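Local coordinates for proximal thread matrix protein 1 (Mytilus galloprovincialis, PDB 4CN9), which probably binds collagen in the matrix of the mussel byssus, using two von Willebrand factor type A domains, one with zinc in its MIDAS motif, at residues F418-S421 and K425-K428; V104-G109 and V169-D174; D304-Q309 and L342-L347. All coordinates share one frame; numbering follows the deposited sequence.

Interaction 1 of 3, residues F418-S421 and K425-K428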
loop_
_atom_site.group_PDB
_atom_site.type_symbol
_atom_site.label_atom_id
_atom_site.label_comp_id
_atom_site.label_asym_id
_atom_site.label_seq_id
_atom_site.Cartn_x
_atom_site.Cartn_y
_atom_site.Cartn_z
ATOM N N PHE A 418 -6.996 11.624 1.734
ATOM C CA PHE A 418 -7.192 12.911 1.092
ATOM C C PHE A 418 -8.050 13.789 1.983
ATOM O O PHE A 418 -8.979 13.298 2.635
ATOM C CB PHE A 418 -7.892 12.737 -0.255
ATOM C CG PHE A 418 -7.131 11.908 -1.232
ATOM C CD1 PHE A 418 -7.265 10.530 -1.246
ATOM C CD2 PHE A 418 -6.263 12.505 -2.133
ATOM C CE1 PHE A 418 -6.550 9.757 -2.151
ATOM C CE2 PHE A 418 -5.544 11.747 -3.029
ATOM C CZ PHE A 418 -5.688 10.373 -3.048
ATOM N N THR A 419 -7.730 15.084 2.017
ATOM C CA THR A 419 -8.500 16.057 2.790
ATOM C C THR A 419 -8.724 17.315 1.939
ATOM O O THR A 419 -7.870 17.699 1.134
ATOM C CB THR A 419 -7.799 16.456 4.130
ATOM O OG1 THR A 419 -6.554 17.111 3.860
ATOM C CG2 THR A 419 -7.524 15.249 5.019
ATOM N N THR A 420 -9.898 17.920 2.078
ATOM C CA THR A 420 -10.194 19.186 1.405
ATOM C C THR A 420 -10.989 20.051 2.367
ATOM O O THR A 420 -11.711 19.542 3.212
ATOM C CB THR A 420 -10.989 19.012 0.054
ATOM O OG1 THR A 420 -12.310 18.495 0.289
ATOM C CG2 THR A 420 -10.271 18.064 -0.900
ATOM N N SER A 421 -10.887 21.364 2.223
ATOM C CA SER A 421 -11.573 22.270 3.136
ATOM C C SER A 421 -13.068 22.360 2.835
ATOM O O SER A 421 -13.861 22.705 3.703
ATOM C CB SER A 421 -10.962 23.668 3.027
ATOM O OG SER A 421 -11.095 24.129 1.700
ATOM N N LYS A 425 -14.158 21.768 -3.382
ATOM C CA LYS A 425 -12.781 21.435 -3.739
ATOM C C LYS A 425 -12.545 19.934 -3.922
ATOM O O LYS A 425 -11.410 19.511 -4.103
ATOM C CB LYS A 425 -11.805 22.032 -2.720
ATOM C CG LYS A 425 -12.000 23.544 -2.528
ATOM C CD LYS A 425 -10.699 24.319 -2.318
ATOM C CE LYS A 425 -9.881 23.765 -1.160
ATOM N NZ LYS A 425 -8.818 24.716 -0.689
ATOM N N LEU A 426 -13.611 19.134 -3.914
ATOM C CA LEU A 426 -13.470 17.707 -4.206
ATOM C C LEU A 426 -12.875 17.495 -5.593
ATOM O O LEU A 426 -12.161 16.529 -5.817
ATOM C CB LEU A 426 -14.792 16.948 -4.057
ATOM C CG LEU A 426 -15.172 16.535 -2.636
ATOM C CD1 LEU A 426 -16.591 16.002 -2.592
ATOM C CD2 LEU A 426 -14.193 15.496 -2.073
ATOM N N SER A 427 -13.133 18.420 -6.515
ATOM C CA SER A 427 -12.572 18.326 -7.865
ATOM C C SER A 427 -11.036 18.287 -7.838
ATOM O O SER A 427 -10.396 17.634 -8.670
ATOM C CB SER A 427 -13.040 19.519 -8.696
ATOM O OG SER A 427 -12.531 20.727 -8.150
ATOM N N LYS A 428 -10.452 18.983 -6.875
ATOM C CA LYS A 428 -9.003 19.040 -6.711
ATOM C C LYS A 428 -8.339 17.675 -6.455
ATOM O O LYS A 428 -7.159 17.517 -6.725
ATOM C CB LYS A 428 -8.660 20.015 -5.575
ATOM C CG LYS A 428 -7.370 19.713 -4.810
ATOM C CD LYS A 428 -7.100 20.741 -3.684
ATOM C CE LYS A 428 -7.752 20.361 -2.340
ATOM N NZ LYS A 428 -7.008 19.307 -1.565
#
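Thr420 on strand 417-420 packs against Lys425 and Lys428 of the following turn, in the second von Willebrand factor type A domain of the chain. The strand forms the outer edge of that domain's mixed sheet, and the turn carries the backbone round to helix 430-437, so the contact joins the end of the last strand to the approach to the last helix of this Rossmann-like fold.

The tight part is centred on Thr420, which is buried. With chi1 at 66° OG1 takes the position between the backbone N and the carbonyl carbon, which puts the methyl CG2 anti to the carbonyl carbon, and CG2 reaches the turn 3.7 Å from Lys425 O; that same carbonyl accepts Lys428 N at 3.0 Å. Further back, Thr420 CB and Lys425 CB meet at 4.2 Å. The hydroxyl OG1 is turned to the carbonyl of Ser422 and so has its polar partner within the connecting loop, while Leu426 and Thr420 both rest on Val398 of the neighbouring parallel strand.

The outer side is looser and made of exposed residues. Ser421 OG lies 3.1 Å from Lys425 CE at the surface, the lysine chain bending on its way there. Lys428 works differently: its aliphatic chain folds back at its last two torsions, and it slides past Thr420 in the opposite direction, with NZ passing 3.6 Å from Thr420 CG2. From there the ammonium group makes a weak hydrogen bond back to the strand, Lys428 NZ to Thr419 O at 3.3 Å.

Interaction 2 of 3, residues V104-G109 and V169-D174. With ZN (zinc ion), chain C.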
loop_
_atom_site.group_PDB
_atom_site.type_symbol
_atom_site.label_atom_id
_atom_site.label_comp_id
_atom_site.label_asym_id
_atom_site.label_seq_id
_atom_site.Cartn_x
_atom_site.Cartn_y
_atom_site.Cartn_z
ATOM N N VAL A 104 22.088 -2.430 -0.530
ATOM C CA VAL A 104 22.532 -1.174 0.039
ATOM C C VAL A 104 22.455 -1.263 1.554
ATOM O O VAL A 104 21.394 -1.587 2.112
ATOM C CB VAL A 104 21.614 -0.047 -0.456
ATOM C CG1 VAL A 104 21.877 1.248 0.296
ATOM C CG2 VAL A 104 21.778 0.119 -1.962
ATOM N N GLN A 105 23.584 -1.022 2.220
ATOM C CA GLN A 105 23.638 -1.038 3.686
ATOM C C GLN A 105 23.349 0.357 4.221
ATOM O O GLN A 105 23.747 1.355 3.624
ATOM C CB GLN A 105 25.017 -1.498 4.191
ATOM C CG GLN A 105 25.457 -2.857 3.697
ATOM C CD GLN A 105 26.983 -3.093 3.816
ATOM O OE1 GLN A 105 27.623 -3.559 2.874
ATOM N NE2 GLN A 105 27.548 -2.784 4.969
ATOM N N PHE A 106 22.659 0.433 5.348
ATOM C CA PHE A 106 22.348 1.727 5.944
ATOM C C PHE A 106 22.315 1.638 7.466
ATOM O O PHE A 106 21.836 0.644 8.040
ATOM C CB PHE A 106 21.001 2.261 5.420
ATOM C CG PHE A 106 19.801 1.681 6.135
ATOM C CD1 PHE A 106 19.247 0.471 5.730
ATOM C CD2 PHE A 106 19.253 2.336 7.227
ATOM C CE1 PHE A 106 18.160 -0.079 6.410
ATOM C CE2 PHE A 106 18.169 1.795 7.918
ATOM C CZ PHE A 106 17.621 0.593 7.508
ATOM N N SER A 107 22.860 2.674 8.107
ATOM C CA SER A 107 22.689 2.915 9.536
ATOM C C SER A 107 23.155 4.348 9.790
ATOM O O SER A 107 22.355 5.296 9.734
ATOM C CB SER A 107 23.434 1.893 10.432
ATOM O OG SER A 107 24.784 1.668 10.062
ATOM N N GLN A 108 24.445 4.506 10.044
ATOM C CA GLN A 108 25.070 5.809 9.959
ATOM C C GLN A 108 25.579 5.949 8.513
ATOM O O GLN A 108 26.524 5.273 8.073
ATOM C CB GLN A 108 26.187 5.951 11.005
ATOM C CG GLN A 108 26.798 7.347 11.070
ATOM C CD GLN A 108 27.839 7.559 9.992
ATOM O OE1 GLN A 108 28.859 6.865 9.955
ATOM N NE2 GLN A 108 27.577 8.502 9.089
ATOM N N GLY A 109 24.897 6.791 7.755
ATOM C CA GLY A 109 25.104 6.839 6.321
ATOM C C GLY A 109 24.728 5.553 5.590
ATOM O O GLY A 109 24.186 4.591 6.152
ATOM N N VAL A 169 11.863 -2.579 -3.683
ATOM C CA VAL A 169 12.747 -2.334 -2.546
ATOM C C VAL A 169 12.246 -3.121 -1.348
ATOM O O VAL A 169 11.063 -3.033 -0.973
ATOM C CB VAL A 169 12.800 -0.830 -2.167
ATOM C CG1 VAL A 169 13.599 -0.612 -0.900
ATOM C CG2 VAL A 169 13.367 -0.031 -3.296
ATOM N N ILE A 170 13.142 -3.918 -0.774
ATOM C CA ILE A 170 12.854 -4.664 0.439
ATOM C C ILE A 170 13.742 -4.116 1.564
ATOM O O ILE A 170 14.962 -4.263 1.545
ATOM C CB ILE A 170 13.076 -6.180 0.231
ATOM C CG1 ILE A 170 12.070 -6.705 -0.801
ATOM C CG2 ILE A 170 12.920 -6.929 1.547
ATOM C CD1 ILE A 170 12.478 -7.969 -1.510
ATOM N N LEU A 171 13.099 -3.444 2.507
ATOM C CA LEU A 171 13.767 -2.821 3.649
ATOM C C LEU A 171 13.730 -3.761 4.854
ATOM O O LEU A 171 12.678 -4.312 5.189
ATOM C CB LEU A 171 13.076 -1.502 3.990
ATOM C CG LEU A 171 13.358 -0.829 5.338
ATOM C CD1 LEU A 171 14.747 -0.294 5.373
ATOM C CD2 LEU A 171 12.363 0.294 5.578
ATOM N N MET A 172 14.886 -3.948 5.484
ATOM C CA MET A 172 15.009 -4.767 6.688
ATOM C C MET A 172 15.629 -3.924 7.789
ATOM O O MET A 172 16.742 -3.428 7.633
ATOM C CB MET A 172 15.913 -5.976 6.418
ATOM C CG MET A 172 15.455 -6.864 5.267
ATOM S SD MET A 172 16.716 -8.115 4.843
ATOM C CE MET A 172 16.748 -9.021 6.372
ATOM N N THR A 173 14.932 -3.762 8.910
ATOM C CA THR A 173 15.469 -2.950 10.000
ATOM C C THR A 173 15.104 -3.466 11.393
ATOM O O THR A 173 14.077 -4.114 11.578
ATOM C CB THR A 173 15.025 -1.488 9.852
ATOM O OG1 THR A 173 15.656 -0.667 10.849
ATOM C CG2 THR A 173 13.531 -1.370 9.957
ATOM N N ASP A 174 15.975 -3.194 12.367
ATOM C CA ASP A 174 15.678 -3.513 13.753
ATOM C C ASP A 174 15.531 -2.246 14.579
ATOM O O ASP A 174 15.595 -2.284 15.818
ATOM C CB ASP A 174 16.762 -4.422 14.353
ATOM C CG ASP A 174 17.992 -3.652 14.843
ATOM O OD1 ASP A 174 18.351 -2.583 14.268
ATOM O OD2 ASP A 174 18.606 -4.141 15.819
HETATM ZN ZN ZN C . 19.466 -0.998 15.097
HETATM O O HOH W 1 17.958 -0.708 16.551
HETATM O O HOH W 2 18.480 0.071 13.606
HETATM O O HOH W 3 20.317 0.682 15.981
#
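A chi1 of 82° puts CG of Phe106 between the backbone N and the carbonyl carbon, and the ring reaches toward strand 166-173, while Leu171, with CG anti to the backbone N at 165°, brings its CD1 methyl up to meet it. The two side chains cross at about a right angle. Phe106 CE1 touches Leu171 CD1 at 3.6 Å, and CE1 also lies 3.8 Å from Met172 O; both partners approach the ring obliquely. Thr173 comes in at the ring's edge, near its plane, with CB 4.1 Å from Phe106 CZ.

The reach is needed because these strands are not neighbours. Strand 54-61 runs between them in the parallel core of the first von Willebrand factor type A domain, and the axes of 104-106 and 169-173 stand 9.4 Å apart, turned 33° from parallel. Phe106 spans the gap over that middle strand, packing on Leu59 and Asp61, and Ile142 of helix 142-153 touches the same ring.

At its C-terminal end strand 166-173 delivers Asp174 to the MIDAS metal site. Asp174 OD1 binds the zinc ion at 2.1 Å, with Ser63, Ser65 and three waters completing six ligands; one of the waters stands directly across the metal from OD1. Another is also held by the protein backbone, donating to Asp174 O at 2.9 Å. Behind this first shell, Thr173 OG1 and the backbone N of Asp174 both hydrogen-bond to Asp61 OD2, so the carboxylate of Asp61 ties the strand end in place, and the buried Thr173 side chain that makes this bond is the one whose CB meets Phe106 CZ.

Interaction 3 of 3, residues D304-Q309 and L342-L347. With SO4 (sulfate ion), chain G.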
loop_
_atom_site.group_PDB
_atom_site.type_symbol
_atom_site.label_atom_id
_atom_site.label_comp_id
_atom_site.label_asym_id
_atom_site.label_seq_id
_atom_site.Cartn_x
_atom_site.Cartn_y
_atom_site.Cartn_z
ATOM N N ASP A 304 -26.011 8.003 12.247
ATOM C CA ASP A 304 -25.858 7.347 13.554
ATOM C C ASP A 304 -25.535 5.864 13.392
ATOM O O ASP A 304 -24.834 5.285 14.215
ATOM C CB ASP A 304 -27.098 7.517 14.429
ATOM C CG ASP A 304 -28.356 7.133 13.725
ATOM O OD1 ASP A 304 -28.482 7.419 12.503
ATOM O OD2 ASP A 304 -29.214 6.516 14.392
ATOM N N ARG A 305 -26.059 5.250 12.332
ATOM C CA ARG A 305 -25.787 3.838 12.043
ATOM C C ARG A 305 -25.509 3.728 10.555
ATOM O O ARG A 305 -25.305 4.756 9.914
ATOM C CB ARG A 305 -26.981 2.963 12.453
ATOM C CG ARG A 305 -27.246 2.928 13.971
ATOM C CD ARG A 305 -26.137 2.217 14.730
ATOM N NE ARG A 305 -26.401 2.119 16.182
ATOM C CZ ARG A 305 -25.964 2.978 17.109
ATOM N NH1 ARG A 305 -25.251 4.043 16.773
ATOM N NH2 ARG A 305 -26.250 2.770 18.391
ATOM N N ALA A 306 -25.481 2.513 10.006
ATOM C CA ALA A 306 -25.171 2.340 8.580
ATOM C C ALA A 306 -26.272 1.604 7.814
ATOM O O ALA A 306 -26.995 0.781 8.375
ATOM C CB ALA A 306 -23.832 1.644 8.401
ATOM N N THR A 307 -26.381 1.918 6.520
ATOM C CA THR A 307 -27.433 1.390 5.670
ATOM C C THR A 307 -26.878 1.078 4.298
ATOM O O THR A 307 -26.276 1.946 3.663
ATOM C CB THR A 307 -28.559 2.441 5.529
ATOM O OG1 THR A 307 -29.040 2.772 6.825
ATOM C CG2 THR A 307 -29.701 1.948 4.675
ATOM N N LYS A 308 -27.063 -0.158 3.850
ATOM C CA LYS A 308 -26.757 -0.525 2.456
ATOM C C LYS A 308 -27.835 0.027 1.546
ATOM O O LYS A 308 -29.015 -0.347 1.662
ATOM C CB LYS A 308 -26.653 -2.043 2.275
ATOM C CG LYS A 308 -26.302 -2.472 0.840
ATOM C CD LYS A 308 -25.929 -3.958 0.724
ATOM C CE LYS A 308 -27.134 -4.867 0.663
ATOM N NZ LYS A 308 -26.769 -6.271 0.273
ATOM N N GLN A 309 -27.434 0.920 0.651
ATOM C CA GLN A 309 -28.360 1.539 -0.287
ATOM C C GLN A 309 -28.527 0.650 -1.505
ATOM O O GLN A 309 -29.643 0.396 -1.944
ATOM C CB GLN A 309 -27.874 2.928 -0.704
ATOM C CG GLN A 309 -27.738 3.910 0.430
ATOM C CD GLN A 309 -29.063 4.183 1.117
ATOM O OE1 GLN A 309 -30.122 3.945 0.553
ATOM N NE2 GLN A 309 -29.004 4.675 2.345
ATOM N N LEU A 342 -18.130 0.812 7.461
ATOM C CA LEU A 342 -17.131 -0.179 7.071
ATOM C C LEU A 342 -17.587 -1.612 7.392
ATOM O O LEU A 342 -17.406 -2.517 6.568
ATOM C CB LEU A 342 -15.801 0.121 7.757
ATOM C CG LEU A 342 -15.065 1.376 7.265
ATOM C CD1 LEU A 342 -13.922 1.715 8.177
ATOM C CD2 LEU A 342 -14.572 1.212 5.823
ATOM N N GLU A 343 -18.159 -1.819 8.584
ATOM C CA GLU A 343 -18.733 -3.124 8.948
ATOM C C GLU A 343 -19.792 -3.571 7.932
ATOM O O GLU A 343 -19.810 -4.717 7.478
ATOM C CB GLU A 343 -19.358 -3.084 10.356
ATOM C CG GLU A 343 -20.042 -4.399 10.768
ATOM C CD GLU A 343 -21.260 -4.206 11.698
ATOM O OE1 GLU A 343 -21.973 -3.169 11.626
ATOM O OE2 GLU A 343 -21.514 -5.111 12.511
ATOM N N ASN A 344 -20.685 -2.655 7.583
ATOM C CA ASN A 344 -21.735 -2.948 6.638
ATOM C C ASN A 344 -21.153 -3.358 5.266
ATOM O O ASN A 344 -21.619 -4.321 4.649
ATOM C CB ASN A 344 -22.679 -1.744 6.512
ATOM C CG ASN A 344 -23.946 -2.068 5.745
ATOM O OD1 ASN A 344 -23.919 -2.265 4.526
ATOM N ND2 ASN A 344 -25.064 -2.087 6.444
ATOM N N ALA A 345 -20.124 -2.656 4.808
ATOM C CA ALA A 345 -19.506 -3.005 3.533
ATOM C C ALA A 345 -18.952 -4.421 3.656
ATOM O O ALA A 345 -19.091 -5.234 2.746
ATOM C CB ALA A 345 -18.400 -2.027 3.188
ATOM N N ARG A 346 -18.350 -4.715 4.802
ATOM C CA ARG A 346 -17.706 -6.010 5.010
ATOM C C ARG A 346 -18.714 -7.166 5.056
ATOM O O ARG A 346 -18.492 -8.221 4.450
ATOM C CB ARG A 346 -16.869 -5.988 6.275
ATOM C CG ARG A 346 -16.117 -7.292 6.541
ATOM C CD ARG A 346 -15.159 -7.159 7.715
ATOM N NE ARG A 346 -15.844 -6.872 8.975
ATOM C CZ ARG A 346 -16.337 -7.794 9.797
ATOM N NH1 ARG A 346 -16.227 -9.088 9.507
ATOM N NH2 ARG A 346 -16.942 -7.419 10.915
ATOM N N LEU A 347 -19.822 -6.956 5.758
ATOM C CA LEU A 347 -20.780 -8.019 5.985
ATOM C C LEU A 347 -21.860 -8.110 4.912
ATOM O O LEU A 347 -22.388 -9.194 4.656
ATOM C CB LEU A 347 -21.425 -7.856 7.369
ATOM C CG LEU A 347 -20.461 -7.941 8.550
ATOM C CD1 LEU A 347 -21.212 -7.734 9.873
ATOM C CD2 LEU A 347 -19.707 -9.281 8.570
HETATM S S SO4 G . -26.359 -7.723 -3.497
HETATM O O1 SO4 G . -27.113 -6.922 -2.534
HETATM O O2 SO4 G . -26.056 -6.917 -4.688
HETATM O O3 SO4 G . -27.142 -8.882 -3.910
HETATM O O4 SO4 G . -25.139 -8.161 -2.829
HETATM O O HOH W 4 -27.080 -1.853 8.911
HETATM O O HOH W 5 -27.976 -2.178 5.789
#
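Asn344 meets Ala306 with its base and Lys308 with its amide end, its CB directed toward the edge strand. At the base the two beta carbons, Asn344 CB and Ala306 CB, sit 4.0 Å apart in apolar contact. The amide carbon is anti to the backbone N (chi1 -169°), which carries the flat group out from the helix and along the strand. Its oxygen, Asn344 OD1, then lies against Lys308 CB at 3.5 Å.

The nitrogen end reaches the strand through water. One water donates to Ala306 O at 2.7 Å and weakly accepts Asn344 ND2 at 3.2 Å; a second accepts both Lys308 N, at 2.9 Å, and Asn344 ND2, at 3.0 Å. These bridges help to hold the amide with its nitrogen toward the waters and give partners to two backbone groups of strand 306-310, the short antiparallel edge strand of the second von Willebrand factor type A domain. Helix 338-349 packs beside it, the two segment axes passing 8.1 Å apart at 44°. Leucine in place of Asn344 would probably leave both waters without their side-chain donor and the backbone carbonyl of Ala306 and amide of Lys308 without their bridge to the helix.

Lys308 heads another way beyond its beta carbon. The chain bends once, at chi3, and its tip leads off to the far end of the helix, where NZ donates to the carbonyl of Glu348. The same ammonium group holds a sulfate ion, probably from the crystallisation liquor, with Lys308 NZ 2.9 Å from sulfate O1; the backbone N of Lys313 grips that sulfate too.

In the fold
From the N terminus the three contacts come in series, none nesting in or crossing another. Interaction 2 comes first and closes a loop of 59 residues, which includes helices 122-130 and 142-153, linking, by side chains across the strand between them, two parallel strands of the first von Willebrand factor type A domain beside its zinc site. In the second domain, interaction 3 closes 32 residues round helix 318-327 and ties the antiparallel edge strand to helix 338-349. Interaction 1 spans only three residues, at the opposite edge of the same sheet. The centres of interactions 1 and 3 lie 24 Å apart, while interactions 2 and 3 sit on opposite sides of the chain's centre.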